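Local structure of probable thiol peroxidase (Mycobacterium tuberculosis, 1Y25) at residues L49-S54 / A131-G136; S63-D68 / E96-V101; L79-D84 / G126-A131. The protein probably reduces hydrogen peroxide and organic hydroperoxides to water and alcohols at the expense of thioredoxin, protecting the cell against oxidative stress. The protein carries 1 engineered substitution. All blocks are in the same frame, centred on the assembly; numbering follows the deposited sequence.

Interaction 1 (L49-S54 / A131-G136); sequences LNIFPS and AIVVIG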
ATOM      1  N   LEU A  49      -7.394  -7.519 -10.174  1.00 22.88           N
ATOM      2  CA  LEU A  49      -6.368  -8.568 -10.222  1.00 23.84           C
ATOM      3  C   LEU A  49      -6.948  -9.757  -9.521  1.00 22.43           C
ATOM      4  O   LEU A  49      -7.206  -9.710  -8.292  1.00 18.21           O
ATOM      5  CB  LEU A  49      -5.073  -8.142  -9.454  1.00 24.20           C
ATOM      6  CG  LEU A  49      -4.452  -6.763  -9.757  1.00 27.08           C
ATOM      7  CD1 LEU A  49      -3.187  -6.599  -8.928  1.00 26.24           C
ATOM      8  CD2 LEU A  49      -4.286  -6.500 -11.262  1.00 28.10           C
ATOM      9  N   ASN A  50      -7.209 -10.757 -10.350  1.00 23.04           N
ATOM     10  CA  ASN A  50      -7.556 -12.111  -9.951  1.00 24.24           C
ATOM     11  C   ASN A  50      -6.285 -12.958  -9.901  1.00 23.53           C
ATOM     12  O   ASN A  50      -5.837 -13.460 -10.885  1.00 24.58           O
ATOM     13  CB  ASN A  50      -8.600 -12.712 -10.947  1.00 22.43           C
ATOM     14  CG  ASN A  50      -9.115 -14.081 -10.514  1.00 24.00           C
ATOM     15  OD1 ASN A  50      -9.267 -14.328  -9.327  1.00 23.88           O
ATOM     16  ND2 ASN A  50      -9.389 -14.980 -11.481  1.00 21.49           N
ATOM     17  N   ILE A  51      -5.762 -13.145  -8.696  1.00 25.23           N
ATOM     18  CA  ILE A  51      -4.446 -13.741  -8.457  1.00 23.20           C
ATOM     19  C   ILE A  51      -4.656 -15.160  -7.932  1.00 23.47           C
ATOM     20  O   ILE A  51      -5.480 -15.389  -6.987  1.00 23.04           O
ATOM     21  CB  ILE A  51      -3.637 -12.901  -7.421  1.00 23.63           C
ATOM     22  CG1 ILE A  51      -3.591 -11.402  -7.766  1.00 22.55           C
ATOM     23  CG2 ILE A  51      -2.233 -13.502  -7.164  1.00 23.71           C
ATOM     24  CD1 ILE A  51      -3.356 -10.491  -6.541  1.00 22.23           C
ATOM     25  N   PHE A  52      -3.977 -16.140  -8.535  1.00 22.43           N
ATOM     26  CA  PHE A  52      -4.187 -17.546  -8.106  1.00 21.93           C
ATOM     27  C   PHE A  52      -2.994 -18.399  -8.426  1.00 21.42           C
ATOM     28  O   PHE A  52      -2.132 -18.000  -9.227  1.00 21.13           O
ATOM     29  CB  PHE A  52      -5.417 -18.133  -8.769  1.00 21.93           C
ATOM     30  CG  PHE A  52      -5.478 -17.845 -10.252  1.00 23.28           C
ATOM     31  CD1 PHE A  52      -6.206 -16.772 -10.747  1.00 21.27           C
ATOM     32  CD2 PHE A  52      -4.787 -18.679 -11.172  1.00 24.04           C
ATOM     33  CE1 PHE A  52      -6.236 -16.498 -12.129  1.00 20.30           C
ATOM     34  CE2 PHE A  52      -4.791 -18.387 -12.584  1.00 25.09           C
ATOM     35  CZ  PHE A  52      -5.512 -17.295 -13.044  1.00 23.15           C
ATOM     36  N   PRO A  53      -2.965 -19.611  -7.824  1.00 23.97           N
ATOM     37  CA  PRO A  53      -1.922 -20.628  -8.113  1.00 24.51           C
ATOM     38  C   PRO A  53      -1.704 -20.994  -9.619  1.00 24.79           C
ATOM     39  O   PRO A  53      -0.597 -20.880 -10.106  1.00 26.89           O
ATOM     40  CB  PRO A  53      -2.311 -21.836  -7.197  1.00 24.39           C
ATOM     41  CG  PRO A  53      -3.203 -21.278  -6.152  1.00 24.98           C
ATOM     42  CD  PRO A  53      -3.884 -20.042  -6.734  1.00 22.34           C
ATOM     43  N   SER A  54      -2.744 -21.396 -10.343  1.00 25.95           N
ATOM     44  CA  SER A  54      -2.628 -21.868 -11.714  1.00 24.64           C
ATOM     45  C   SER A  54      -3.981 -22.018 -12.408  1.00 25.73           C
ATOM     46  O   SER A  54      -4.894 -22.491 -11.758  1.00 27.78           O
ATOM     47  CB  SER A  54      -1.947 -23.259 -11.734  1.00 25.85           C
ATOM     48  OG  SER A  54      -1.807 -23.708 -13.064  1.00 25.77           O
ATOM     49  N   ALA A 131      -5.813 -14.559  -4.205  1.00 24.04           N
ATOM     50  CA  ALA A 131      -6.097 -13.229  -3.704  1.00 23.51           C
ATOM     51  C   ALA A 131      -6.782 -12.375  -4.802  1.00 22.48           C
ATOM     52  O   ALA A 131      -6.675 -12.672  -5.974  1.00 21.61           O
ATOM     53  CB  ALA A 131      -4.760 -12.553  -3.229  1.00 24.39           C
ATOM     54  N   ILE A 132      -7.441 -11.286  -4.363  1.00 23.91           N
ATOM     55  CA  ILE A 132      -8.023 -10.284  -5.204  1.00 23.42           C
ATOM     56  C   ILE A 132      -7.433  -8.969  -4.722  1.00 23.85           C
ATOM     57  O   ILE A 132      -7.354  -8.718  -3.483  1.00 22.94           O
ATOM     58  CB  ILE A 132      -9.621 -10.210  -5.119  1.00 23.05           C
ATOM     59  CG1 ILE A 132     -10.297 -11.528  -5.431  1.00 24.79           C
ATOM     60  CG2 ILE A 132     -10.181  -9.154  -6.024  1.00 24.41           C
ATOM     61  CD1 ILE A 132      -9.987 -12.137  -6.776  1.00 23.11           C
ATOM     62  N   VAL A 133      -7.039  -8.156  -5.697  1.00 23.29           N
ATOM     63  CA  VAL A 133      -6.726  -6.746  -5.511  1.00 25.13           C
ATOM     64  C   VAL A 133      -7.469  -5.939  -6.564  1.00 24.93           C
ATOM     65  O   VAL A 133      -7.270  -6.154  -7.748  1.00 25.59           O
ATOM     66  CB  VAL A 133      -5.143  -6.391  -5.586  1.00 25.59           C
ATOM     67  CG1 VAL A 133      -4.950  -4.935  -5.337  1.00 24.30           C
ATOM     68  CG2 VAL A 133      -4.284  -7.181  -4.543  1.00 23.85           C
ATOM     69  N   VAL A 134      -8.291  -4.980  -6.118  1.00 25.42           N
ATOM     70  CA  VAL A 134      -8.864  -3.923  -7.018  1.00 24.84           C
ATOM     71  C   VAL A 134      -8.108  -2.614  -6.880  1.00 25.94           C
ATOM     72  O   VAL A 134      -7.919  -2.136  -5.757  1.00 27.36           O
ATOM     73  CB  VAL A 134     -10.359  -3.716  -6.820  1.00 23.61           C
ATOM     74  CG1 VAL A 134     -10.915  -2.550  -7.671  1.00 24.86           C
ATOM     75  CG2 VAL A 134     -11.114  -5.021  -7.087  1.00 21.91           C
ATOM     76  N   ILE A 135      -7.514  -2.159  -8.003  1.00 24.50           N
ATOM     77  CA  ILE A 135      -6.829  -0.871  -8.107  1.00 24.28           C
ATOM     78  C   ILE A 135      -7.815   0.130  -8.743  1.00 23.63           C
ATOM     79  O   ILE A 135      -8.336  -0.140  -9.789  1.00 22.74           O
ATOM     80  CB  ILE A 135      -5.537  -0.992  -8.986  1.00 24.95           C
ATOM     81  CG1 ILE A 135      -4.669  -2.173  -8.480  1.00 22.00           C
ATOM     82  CG2 ILE A 135      -4.813   0.398  -9.109  1.00 23.24           C
ATOM     83  CD1 ILE A 135      -3.571  -2.569  -9.425  1.00 23.73           C
ATOM     84  N   GLY A 136      -8.106   1.220  -8.058  1.00 22.67           N
ATOM     85  CA  GLY A 136      -8.937   2.273  -8.618  1.00 24.66           C
ATOM     86  C   GLY A 136      -8.280   3.032  -9.775  1.00 24.71           C
ATOM     87  O   GLY A 136      -7.133   2.852 -10.064  1.00 23.85           O
TER

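Interaction 2 (S63-D68 / E96-V101); sequences SVRTFD and EGTENV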
ATOM      1  N   SER A  63     -12.630 -19.591 -11.000  1.00 22.51           N
ATOM      2  CA  SER A  63     -12.594 -18.167 -10.792  1.00 22.27           C
ATOM      3  C   SER A  63     -12.444 -17.390 -12.108  1.00 22.37           C
ATOM      4  O   SER A  63     -13.078 -16.392 -12.291  1.00 23.53           O
ATOM      5  CB  SER A  63     -11.525 -17.757  -9.756  1.00 21.30           C
ATOM      6  OG  SER A  63     -10.223 -17.867 -10.253  1.00 21.13           O
ATOM      7  N   VAL A  64     -11.626 -17.885 -13.012  1.00 23.12           N
ATOM      8  CA  VAL A  64     -11.435 -17.288 -14.327  1.00 23.13           C
ATOM      9  C   VAL A  64     -12.707 -17.305 -15.142  1.00 23.88           C
ATOM     10  O   VAL A  64     -13.097 -16.284 -15.675  1.00 23.16           O
ATOM     11  CB  VAL A  64     -10.312 -17.969 -15.096  1.00 23.01           C
ATOM     12  CG1 VAL A  64     -10.265 -17.461 -16.529  1.00 26.00           C
ATOM     13  CG2 VAL A  64      -8.883 -17.812 -14.343  1.00 22.85           C
ATOM     14  N   ARG A  65     -13.371 -18.476 -15.206  1.00 23.72           N
ATOM     15  CA  ARG A  65     -14.639 -18.592 -15.893  1.00 22.81           C
ATOM     16  C   ARG A  65     -15.692 -17.638 -15.274  1.00 22.42           C
ATOM     17  O   ARG A  65     -16.493 -17.035 -15.995  1.00 21.21           O
ATOM     18  CB  ARG A  65     -15.145 -20.020 -15.851  1.00 22.66           C
ATOM     19  CG  ARG A  65     -14.179 -21.004 -16.435  1.00 20.86           C
ATOM     20  CD  ARG A  65     -14.815 -22.324 -16.487  1.00 24.12           C
ATOM     21  NE  ARG A  65     -13.830 -23.311 -16.810  1.00 25.89           N
ATOM     22  CZ  ARG A  65     -13.325 -24.232 -15.991  1.00 22.30           C
ATOM     23  NH1 ARG A  65     -13.749 -24.385 -14.741  1.00 20.30           N
ATOM     24  NH2 ARG A  65     -12.418 -25.056 -16.489  1.00 17.49           N
ATOM     25  N   THR A  66     -15.730 -17.536 -13.954  1.00 22.13           N
ATOM     26  CA  THR A  66     -16.763 -16.725 -13.284  1.00 22.63           C
ATOM     27  C   THR A  66     -16.513 -15.229 -13.504  1.00 22.91           C
ATOM     28  O   THR A  66     -17.446 -14.471 -13.750  1.00 23.93           O
ATOM     29  CB  THR A  66     -16.795 -17.048 -11.783  1.00 23.50           C
ATOM     30  OG1 THR A  66     -17.075 -18.456 -11.593  1.00 24.62           O
ATOM     31  CG2 THR A  66     -17.812 -16.179 -11.039  1.00 21.38           C
ATOM     32  N   PHE A  67     -15.270 -14.776 -13.356  1.00 23.40           N
ATOM     33  CA  PHE A  67     -14.944 -13.364 -13.711  1.00 23.94           C
ATOM     34  C   PHE A  67     -15.169 -13.014 -15.194  1.00 25.23           C
ATOM     35  O   PHE A  67     -15.670 -11.950 -15.512  1.00 24.21           O
ATOM     36  CB  PHE A  67     -13.550 -13.004 -13.260  1.00 24.47           C
ATOM     37  CG  PHE A  67     -13.449 -12.679 -11.765  1.00 24.32           C
ATOM     38  CD1 PHE A  67     -14.172 -11.614 -11.197  1.00 25.94           C
ATOM     39  CD2 PHE A  67     -12.591 -13.395 -10.950  1.00 29.65           C
ATOM     40  CE1 PHE A  67     -14.049 -11.301  -9.818  1.00 24.38           C
ATOM     41  CE2 PHE A  67     -12.445 -13.099  -9.584  1.00 21.49           C
ATOM     42  CZ  PHE A  67     -13.162 -12.067  -9.031  1.00 25.90           C
ATOM     43  N   ASP A  68     -14.893 -13.941 -16.087  1.00 25.93           N
ATOM     44  CA  ASP A  68     -15.122 -13.721 -17.490  1.00 27.24           C
ATOM     45  C   ASP A  68     -16.564 -13.433 -17.779  1.00 29.65           C
ATOM     46  O   ASP A  68     -16.877 -12.490 -18.511  1.00 29.92           O
ATOM     47  CB  ASP A  68     -14.703 -14.935 -18.311  1.00 27.04           C
ATOM     48  CG  ASP A  68     -14.659 -14.629 -19.795  1.00 26.00           C
ATOM     49  OD1 ASP A  68     -13.775 -13.817 -20.137  1.00 28.39           O
ATOM     50  OD2 ASP A  68     -15.468 -15.187 -20.590  1.00 29.93           O
ATOM     51  N   GLU A  96     -11.302 -22.543 -23.523  1.00 22.75           N
ATOM     52  CA  GLU A  96     -12.584 -22.204 -22.810  1.00 24.18           C
ATOM     53  C   GLU A  96     -13.442 -21.062 -23.430  1.00 24.79           C
ATOM     54  O   GLU A  96     -14.639 -20.910 -23.142  1.00 25.27           O
ATOM     55  CB  GLU A  96     -12.284 -21.965 -21.307  1.00 25.19           C
ATOM     56  CG  GLU A  96     -11.391 -23.042 -20.665  1.00 26.22           C
ATOM     57  CD  GLU A  96     -12.201 -24.144 -19.950  1.00 31.19           C
ATOM     58  OE1 GLU A  96     -13.242 -23.780 -19.389  1.00 27.12           O
ATOM     59  OE2 GLU A  96     -11.769 -25.353 -19.941  1.00 32.14           O
ATOM     60  N   GLY A  97     -12.855 -20.296 -24.342  1.00 26.12           N
ATOM     61  CA  GLY A  97     -13.522 -19.203 -24.984  1.00 27.60           C
ATOM     62  C   GLY A  97     -13.725 -18.039 -24.011  1.00 29.28           C
ATOM     63  O   GLY A  97     -14.641 -17.274 -24.205  1.00 28.38           O
ATOM     64  N   THR A  98     -12.839 -17.916 -23.025  1.00 30.57           N
ATOM     65  CA  THR A  98     -12.842 -16.847 -22.047  1.00 33.57           C
ATOM     66  C   THR A  98     -12.012 -15.720 -22.588  1.00 35.09           C
ATOM     67  O   THR A  98     -10.844 -15.580 -22.211  1.00 32.24           O
ATOM     68  CB  THR A  98     -12.269 -17.253 -20.616  1.00 32.63           C
ATOM     69  OG1 THR A  98     -11.035 -17.915 -20.757  1.00 36.52           O
ATOM     70  CG2 THR A  98     -13.207 -18.279 -19.860  1.00 34.28           C
ATOM     71  N   GLU A  99     -12.680 -14.931 -23.444  1.00 36.18           N
ATOM     72  CA  GLU A  99     -12.084 -13.783 -24.169  1.00 39.03           C
ATOM     73  C   GLU A  99     -12.097 -12.377 -23.482  1.00 39.57           C
ATOM     74  O   GLU A  99     -11.481 -11.409 -24.032  1.00 40.51           O
ATOM     75  CB  GLU A  99     -12.858 -13.572 -25.475  1.00 40.29           C
ATOM     76  CG  GLU A  99     -12.376 -14.396 -26.699  1.00 43.69           C
ATOM     77  CD  GLU A  99     -13.039 -13.861 -27.973  1.00 44.52           C
ATOM     78  OE1 GLU A  99     -13.826 -12.874 -27.822  1.00 50.71           O
ATOM     79  OE2 GLU A  99     -12.810 -14.422 -29.089  1.00 50.94           O
ATOM     80  N   ASN A 100     -12.845 -12.250 -22.370  1.00 38.34           N
ATOM     81  CA  ASN A 100     -12.978 -11.014 -21.619  1.00 37.02           C
ATOM     82  C   ASN A 100     -11.963 -10.773 -20.507  1.00 36.06           C
ATOM     83  O   ASN A 100     -11.806  -9.663 -20.071  1.00 38.07           O
ATOM     84  CB  ASN A 100     -14.378 -10.924 -21.073  1.00 38.23           C
ATOM     85  CG  ASN A 100     -15.408 -10.969 -22.209  1.00 41.04           C
ATOM     86  OD1 ASN A 100     -16.186 -10.064 -22.332  1.00 44.78           O
ATOM     87  ND2 ASN A 100     -15.323 -11.981 -23.093  1.00 40.05           N
ATOM     88  N   VAL A 101     -11.293 -11.807 -20.051  1.00 32.66           N
ATOM     89  CA  VAL A 101     -10.212 -11.659 -19.096  1.00 31.49           C
ATOM     90  C   VAL A 101      -8.931 -11.497 -19.881  1.00 30.48           C
ATOM     91  O   VAL A 101      -8.862 -11.848 -21.062  1.00 32.00           O
ATOM     92  CB  VAL A 101     -10.142 -12.844 -18.106  1.00 30.56           C
ATOM     93  CG1 VAL A 101     -11.368 -12.787 -17.129  1.00 28.74           C
ATOM     94  CG2 VAL A 101     -10.029 -14.218 -18.883  1.00 29.11           C
TER

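Interaction 3 (L79-D84 / G126-A131); sequences LCVSKD and GLLARA. With ACT (acetate ion), chain C.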
ATOM      1  N   LEU A  79      -7.765  -8.865 -14.861  1.00 26.71           N
ATOM      2  CA  LEU A  79      -6.476  -9.412 -15.196  1.00 26.13           C
ATOM      3  C   LEU A  79      -6.310 -10.674 -14.347  1.00 25.41           C
ATOM      4  O   LEU A  79      -6.410 -10.660 -13.116  1.00 23.60           O
ATOM      5  CB  LEU A  79      -5.377  -8.384 -14.833  1.00 25.72           C
ATOM      6  CG  LEU A  79      -4.040  -8.437 -15.509  1.00 28.26           C
ATOM      7  CD1 LEU A  79      -4.227  -8.136 -16.965  1.00 30.93           C
ATOM      8  CD2 LEU A  79      -2.980  -7.534 -14.932  1.00 28.14           C
ATOM      9  N   CYS A  80      -5.975 -11.743 -15.010  1.00 24.70           N
ATOM     10  CA  CYS A  80      -5.848 -13.009 -14.404  1.00 25.22           C
ATOM     11  C   CYS A  80      -4.361 -13.311 -14.208  1.00 24.60           C
ATOM     12  O   CYS A  80      -3.675 -13.592 -15.191  1.00 26.34           O
ATOM     13  CB  CYS A  80      -6.564 -14.056 -15.282  1.00 25.19           C
ATOM     14  SG  CYS A  80      -8.323 -14.053 -15.055  1.00 27.07           S
ATOM     15  N   VAL A  81      -3.892 -13.229 -12.951  1.00 24.42           N
ATOM     16  CA  VAL A  81      -2.465 -13.236 -12.603  1.00 23.96           C
ATOM     17  C   VAL A  81      -1.994 -14.490 -11.884  1.00 24.56           C
ATOM     18  O   VAL A  81      -2.575 -14.884 -10.904  1.00 24.78           O
ATOM     19  CB  VAL A  81      -2.014 -12.035 -11.767  1.00 23.63           C
ATOM     20  CG1 VAL A  81      -0.429 -12.072 -11.588  1.00 23.69           C
ATOM     21  CG2 VAL A  81      -2.542 -10.717 -12.338  1.00 24.29           C
ATOM     22  N   SER A  82      -0.958 -15.120 -12.422  1.00 23.28           N
ATOM     23  CA  SER A  82      -0.421 -16.329 -11.861  1.00 23.58           C
ATOM     24  C   SER A  82       1.033 -16.537 -12.320  1.00 24.01           C
ATOM     25  O   SER A  82       1.585 -15.796 -13.132  1.00 21.91           O
ATOM     26  CB  SER A  82      -1.220 -17.560 -12.265  1.00 24.61           C
ATOM     27  OG  SER A  82      -1.046 -17.881 -13.608  1.00 22.42           O
ATOM     28  N   LYS A  83       1.638 -17.558 -11.750  1.00 24.28           N
ATOM     29  CA  LYS A  83       2.984 -17.989 -12.134  1.00 23.54           C
ATOM     30  C   LYS A  83       2.942 -18.972 -13.331  1.00 23.28           C
ATOM     31  O   LYS A  83       3.986 -19.519 -13.674  1.00 24.22           O
ATOM     32  CB  LYS A  83       3.648 -18.687 -10.935  1.00 23.37           C
ATOM     33  CG  LYS A  83       4.269 -17.719  -9.956  1.00 20.34           C
ATOM     34  CD  LYS A  83       5.579 -17.154 -10.427  1.00 22.83           C
ATOM     35  CE  LYS A  83       6.111 -16.051  -9.456  1.00 21.29           C
ATOM     36  NZ  LYS A  83       7.502 -15.538  -9.911  1.00 25.30           N
ATOM     37  N   ASP A  84       1.758 -19.257 -13.884  1.00 22.21           N
ATOM     38  CA  ASP A  84       1.661 -20.013 -15.112  1.00 22.34           C
ATOM     39  C   ASP A  84       2.540 -19.391 -16.194  1.00 22.46           C
ATOM     40  O   ASP A  84       2.655 -18.161 -16.325  1.00 21.72           O
ATOM     41  CB  ASP A  84       0.244 -20.035 -15.704  1.00 22.56           C
ATOM     42  CG  ASP A  84      -0.763 -20.770 -14.879  1.00 22.40           C
ATOM     43  OD1 ASP A  84      -0.585 -21.973 -14.597  1.00 20.71           O
ATOM     44  OD2 ASP A  84      -1.803 -20.102 -14.575  1.00 25.66           O
ATOM     45  N   GLY A 126       6.329 -20.828  -4.219  1.00 24.79           N
ATOM     46  CA  GLY A 126       6.737 -20.221  -5.448  1.00 24.48           C
ATOM     47  C   GLY A 126       5.514 -19.914  -6.297  1.00 25.30           C
ATOM     48  O   GLY A 126       5.607 -19.136  -7.202  1.00 25.60           O
ATOM     49  N   LEU A 127       4.365 -20.528  -5.986  1.00 24.06           N
ATOM     50  CA  LEU A 127       3.083 -20.167  -6.599  1.00 24.97           C
ATOM     51  C   LEU A 127       2.458 -18.974  -5.904  1.00 23.02           C
ATOM     52  O   LEU A 127       2.896 -18.681  -4.843  1.00 24.41           O
ATOM     53  CB  LEU A 127       2.134 -21.342  -6.563  1.00 24.02           C
ATOM     54  CG  LEU A 127       2.677 -22.617  -7.230  1.00 25.56           C
ATOM     55  CD1 LEU A 127       1.752 -23.725  -6.998  1.00 25.79           C
ATOM     56  CD2 LEU A 127       2.851 -22.424  -8.704  1.00 26.00           C
ATOM     57  N   LEU A 128       1.517 -18.272  -6.540  1.00 22.34           N
ATOM     58  CA  LEU A 128       0.844 -17.150  -5.901  1.00 23.31           C
ATOM     59  C   LEU A 128      -0.367 -17.718  -5.185  1.00 24.12           C
ATOM     60  O   LEU A 128      -1.079 -18.574  -5.730  1.00 23.75           O
ATOM     61  CB  LEU A 128       0.474 -16.022  -6.869  1.00 22.17           C
ATOM     62  CG  LEU A 128       1.549 -15.569  -7.876  1.00 21.07           C
ATOM     63  CD1 LEU A 128       1.003 -14.458  -8.751  1.00 20.29           C
ATOM     64  CD2 LEU A 128       2.857 -15.086  -7.275  1.00 24.13           C
ATOM     65  N   ALA A 129      -0.531 -17.315  -3.923  1.00 23.22           N
ATOM     66  CA  ALA A 129      -1.719 -17.650  -3.180  1.00 23.94           C
ATOM     67  C   ALA A 129      -3.005 -17.002  -3.857  1.00 24.02           C
ATOM     68  O   ALA A 129      -2.908 -16.045  -4.611  1.00 22.17           O
ATOM     69  CB  ALA A 129      -1.563 -17.096  -1.798  1.00 25.52           C
ATOM     70  N   ARG A 130      -4.195 -17.465  -3.481  1.00 23.88           N
ATOM     71  CA  ARG A 130      -5.437 -16.939  -4.065  1.00 23.90           C
ATOM     72  C   ARG A 130      -5.751 -15.603  -3.400  1.00 24.56           C
ATOM     73  O   ARG A 130      -5.821 -15.505  -2.176  1.00 24.84           O
ATOM     74  CB  ARG A 130      -6.564 -17.903  -3.885  1.00 25.49           C
ATOM     75  CG  ARG A 130      -7.701 -17.633  -4.750  1.00 25.73           C
ATOM     76  CD  ARG A 130      -8.779 -18.655  -4.602  1.00 24.38           C
ATOM     77  NE  ARG A 130      -8.349 -20.035  -4.628  1.00 22.84           N
ATOM     78  CZ  ARG A 130      -7.806 -20.657  -5.674  1.00 23.08           C
ATOM     79  NH1 ARG A 130      -7.599 -20.035  -6.816  1.00 26.16           N
ATOM     80  NH2 ARG A 130      -7.397 -21.884  -5.560  1.00 22.65           N
ATOM     81  N   ALA A 131      -5.813 -14.559  -4.205  1.00 24.04           N
ATOM     82  CA  ALA A 131      -6.097 -13.229  -3.704  1.00 23.51           C
ATOM     83  C   ALA A 131      -6.782 -12.375  -4.802  1.00 22.48           C
ATOM     84  O   ALA A 131      -6.675 -12.672  -5.974  1.00 21.61           O
ATOM     85  CB  ALA A 131      -4.760 -12.553  -3.229  1.00 24.39           C
TER
HETATM   86  C   ACT C1200      -6.974 -24.901  -6.945  1.00 31.16           C
HETATM   87  O   ACT C1200      -7.176 -23.808  -7.588  1.00 29.64           O
HETATM   88  OXT ACT C1200      -7.879 -25.755  -7.152  1.00 31.04           O
HETATM   89  CH3 ACT C1200      -5.775 -25.226  -6.079  1.00 30.75           C
HETATM   90  O   HOH W   1       0.549 -18.810  -9.382  1.00 18.95           O

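Interaction 1 (L49-S54 / A131-G136)
L49 and V133 hold each other by a reciprocal pair of backbone hydrogen bonds, L49 N to V133 O (2.8 Å) and V133 N to L49 O (3.0 Å), which ties strand 47-51 to the antiparallel strand 131-135 in the mixed central sheet of the thioredoxin fold. Two residues further on, I51 and A131 repeat the hydrogen-bonded pairing: I51 N bonds to A131 O and A131 N to I51 O, both at 2.9 Å. Between these pairs N50 faces I132 as a non-hydrogen-bonded pair, and a CA-H...O contact from I132 CA adds a second, weaker donor to L49 O.

The side chains of L49, I51, A131 and V133 share one face of the sheet. L49 and V133 lie side by side and point the same way, with L49 CD1 3.9 Å from V133 CB; the same methyl meets I135 CD1 at 4.1 Å. With CG1 of I51 turned beside its own nitrogen (chi1 -51°), CD1 at the end of that branch packs on A131 CB and reaches diagonally to V133 CG2 at 4.0 Å. L128 also lies against I51.

On the other face N50 and I132 look toward helix 58-74 and the loop carrying P154. The N50 amide is held by a hydrogen bond from ND2 to S63 OG on that helix, while its OD1 lies 3.4 Å from I132 CD1.

Interaction 2 (S63-D68 / E96-V101)
D68, on helix 58-74, reaches into the loop 96-101 that completes a beta-alpha-beta crossover of the thioredoxin fold, joining helix 86-96 to strand 101-105. Its CB rests 4.0 Å from T98 CG2. Because CG stands opposite the backbone nitrogen (chi1 -168°), the carboxylate swings across T98, and CG comes within 3.6 Å of T98 CB. The two oxygens then part company. OD2 lies against the backbone of T98, the centre of an inverse gamma turn, 3.4 Å from its CA. OD1 accepts a bent hydrogen bond from N100 N at 2.9 Å, through its syn lone pair, and a weak one from V101 N at 3.2 Å. One oxygen thus gathers two successive amides where the chain turns into strand 101-105, probably helping to fix that turn.

A salt bridge stands at the beginning of the loop, where G97 takes positive phi as helix 86-96 ends. The extended R65 chain brings NE to E96 OE1 at 2.7 Å. This oxygen lies near the guanidinium plane, yet the donor stands 46° above the carboxylate plane; NH2 adds a weak bond to the same atom.

Inward, V64 and V101 cross at about a right angle and both touch C80 of the sheet. Here V64 CG1 meets V101 CG2 at 4.0 Å.

Interaction 3 (L79-D84 / G126-A131)
L128 supplies the close packing against the end of strand 78-82, its two methyls dividing the work. CD1 lies against the strand, 3.9 Å from S82 CA and 4.0 Å from V81 CG1, while CD2 meets the aliphatic chain of K83, which crosses at about a right angle, 4.0 Å from its CG. The bend of K83 at chi2 (-77°) lays CG, CD and CE past G126 O, with CG 3.4 Å away. Its ammonium goes to A106 O.

The partly exposed side is looser, L127 CD2 only nearing K83 CB at 4.4 Å. At their closest the backbones share no direct bond; a water links them, accepting from K83 N (2.9 Å) and L128 N (3.1 Å). The strand finishes in an ST turn, S82 OG accepting from D84 N.

Further along, the loop leaves the strand, and R130 bends at chi3 toward helix 58-74. Its NH2 donates to an acetate oxygen at 2.8 Å and its NH1 to S60 OG. The acetate, probably from the crystallisation liquor, is also hydrogen-bonded to T57 OG1, V59 N and S60 OG. S60 is an engineered replacement of the predicted peroxidatic cysteine, and an arginine beside that residue is characteristic of the peroxiredoxin active site.

How the interactions relate
After its N-terminal hairpins the chain lays down strand 47-51, runs through helix 58-74 into strand 78-82, and passes helix 86-96 before strand 101-105. Interaction 2 closes the loop from 63-68 to 96-101, tying the first of these helices to the connection after the second. Interaction 3 joins 79-84 to the later loop 126-131, so the two closures cross. Both nest within the longer loop closed by interaction 1, which sets strand 131-135 beside 47-51 and shares A131 with interaction 3. Between contacts, S54 OG hydrogen-bonds to D84 OD1, and N50 O to V81 N joins strands 47-51 and 78-82. The three contacts tie the central sheet to helix 58-74 and to the loop that carries R130.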